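Local structure of heme oxygenase (Chlamydomonas reinhardtii, 4RAJ) at residues Ile44-Asp49 with Lys226-Pro231. The protein probably catalyses the oxidative opening of heme to biliverdin, releasing iron and carbon monoxide. Numbering follows the deposited sequence.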
# COMPACT_ATOMS: atom_id res chain seq x y z
N ILE A 44 11.35 -6.69 14.05
CA ILE A 44 12.18 -7.70 14.70
C ILE A 44 11.31 -8.88 15.10
O ILE A 44 11.69 -10.04 14.94
CB ILE A 44 12.93 -7.14 15.94
CG1 ILE A 44 14.28 -6.58 15.50
CG2 ILE A 44 13.20 -8.22 16.97
CD1 ILE A 44 15.12 -7.58 14.75
N ALA A 45 10.11 -8.57 15.59
CA ALA A 45 9.16 -9.61 15.94
C ALA A 45 8.82 -10.44 14.71
O ALA A 45 8.85 -11.66 14.75
CB ALA A 45 7.90 -9.01 16.56
N LEU A 46 8.52 -9.77 13.61
CA LEU A 46 8.10 -10.48 12.40
C LEU A 46 9.22 -11.32 11.79
O LEU A 46 8.98 -12.43 11.31
CB LEU A 46 7.57 -9.51 11.36
CG LEU A 46 6.35 -8.69 11.75
CD1 LEU A 46 6.00 -7.80 10.59
CD2 LEU A 46 5.18 -9.59 12.12
N PHE A 47 10.44 -10.79 11.80
CA PHE A 47 11.57 -11.51 11.19
C PHE A 47 12.02 -12.70 12.03
O PHE A 47 12.85 -13.49 11.59
CB PHE A 47 12.75 -10.57 10.97
CG PHE A 47 12.53 -9.59 9.86
CD1 PHE A 47 11.98 -10.01 8.66
CD2 PHE A 47 12.88 -8.26 10.01
CE1 PHE A 47 11.78 -9.11 7.62
CE2 PHE A 47 12.68 -7.36 8.98
CZ PHE A 47 12.12 -7.79 7.79
N SER A 48 11.45 -12.84 13.23
CA SER A 48 11.80 -13.97 14.07
C SER A 48 11.18 -15.26 13.54
O SER A 48 11.61 -16.37 13.92
CB SER A 48 11.37 -13.73 15.53
OG SER A 48 9.95 -13.80 15.64
N ASP A 49 10.20 -15.13 12.65
CA ASP A 49 9.44 -16.28 12.14
C ASP A 49 8.82 -15.95 10.78
O ASP A 49 7.95 -15.09 10.70
CB ASP A 49 8.34 -16.65 13.15
CG ASP A 49 7.60 -17.93 12.79
OD1 ASP A 49 7.55 -18.32 11.60
OD2 ASP A 49 7.07 -18.57 13.73
N LYS A 226 -1.63 -2.34 14.40
CA LYS A 226 -1.80 -2.51 15.84
C LYS A 226 -2.74 -3.66 16.17
O LYS A 226 -2.62 -4.29 17.22
CB LYS A 226 -2.31 -1.21 16.47
CG LYS A 226 -1.19 -0.19 16.63
CD LYS A 226 -1.65 1.03 17.40
CE LYS A 226 -2.65 1.83 16.60
NZ LYS A 226 -2.79 3.22 17.14
N ALA A 227 -3.66 -3.96 15.26
CA ALA A 227 -4.64 -5.01 15.49
C ALA A 227 -4.06 -6.40 15.24
O ALA A 227 -4.68 -7.41 15.57
CB ALA A 227 -5.88 -4.79 14.61
N PHE A 228 -2.86 -6.46 14.66
CA PHE A 228 -2.25 -7.73 14.30
C PHE A 228 -1.76 -8.43 15.56
O PHE A 228 -1.05 -7.83 16.37
CB PHE A 228 -1.09 -7.55 13.30
CG PHE A 228 -0.43 -8.85 12.89
CD1 PHE A 228 -1.03 -9.69 11.95
CD2 PHE A 228 0.79 -9.24 13.43
CE1 PHE A 228 -0.44 -10.89 11.57
CE2 PHE A 228 1.39 -10.45 13.05
CZ PHE A 228 0.78 -11.27 12.12
N PRO A 229 -2.15 -9.70 15.73
CA PRO A 229 -1.82 -10.48 16.94
C PRO A 229 -0.37 -10.98 16.96
O PRO A 229 -0.08 -12.04 16.41
CB PRO A 229 -2.80 -11.65 16.88
CG PRO A 229 -3.07 -11.84 15.41
CD PRO A 229 -3.02 -10.46 14.81
N LEU A 230 0.50 -10.22 17.60
CA LEU A 230 1.90 -10.61 17.74
C LEU A 230 2.16 -11.40 19.01
O LEU A 230 1.99 -10.87 20.11
CB LEU A 230 2.80 -9.37 17.71
CG LEU A 230 3.53 -9.15 16.39
CD1 LEU A 230 4.37 -7.90 16.48
CD2 LEU A 230 4.39 -10.36 16.07
N PRO A 231 2.60 -12.66 18.87
CA PRO A 231 2.94 -13.51 20.02
C PRO A 231 3.91 -12.82 20.97
O PRO A 231 4.76 -12.05 20.52
CB PRO A 231 3.61 -14.72 19.36
CG PRO A 231 3.01 -14.77 17.99
CD PRO A 231 2.82 -13.34 17.59
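Ala45 and Leu46, in the last turn of helix 29-47, meet Leu230 and Phe228 in the tail that follows helix 204-227. The protein has the all-helical heme oxygenase fold, and this contact lays its C-terminal tail against the end of an early helix. Leu230 straddles the methyl of Ala45. Its CD1 lies 3.7 Å from Ala45 CB, and its CD2 lies 3.8 Å from the same Ala45 CB. The second methyl also reaches Leu46: Leu230 CD2 and Leu46 CD2 are 4.1 Å apart, and the two leucine side chains cross at about a right angle. Leu46 CD2 touches a ring as well, at 4.0 Å from Phe228 CE2, approaching the ring obliquely. One methyl of Leu46 thus bridges both tail residues. Leu46 has CG anti to its carbonyl carbon (chi1 -61°), and its outer end comes closer to the tail than its CB direction would suggest. Phe228 carries CG anti to the backbone N (chi1 -179°), which sends the ring toward the helix. No hydrogen bond joins the segments; the contact is apolar, small and near the surface.

Helix 50-76 supplies a shared neighbour: Leu46 touches Ala56, Phe228 touches Cys59 and Leu230 touches Leu52. The side chain of Leu46 is also about 4 Å from a bound polyether, probably from the crystallisation liquor. Behind the touching side chains, the chain turns from one helix into the next. Asp49 is the N-cap of the following helix, with OD1 accepting from Asp51 N. On the turn before it, Ala45 O takes two bonds from Ser48, one from the backbone N and a shorter one from Ser48 OG at 2.6 Å, the hydroxyl oxygen tilted 18° from the carbonyl plane.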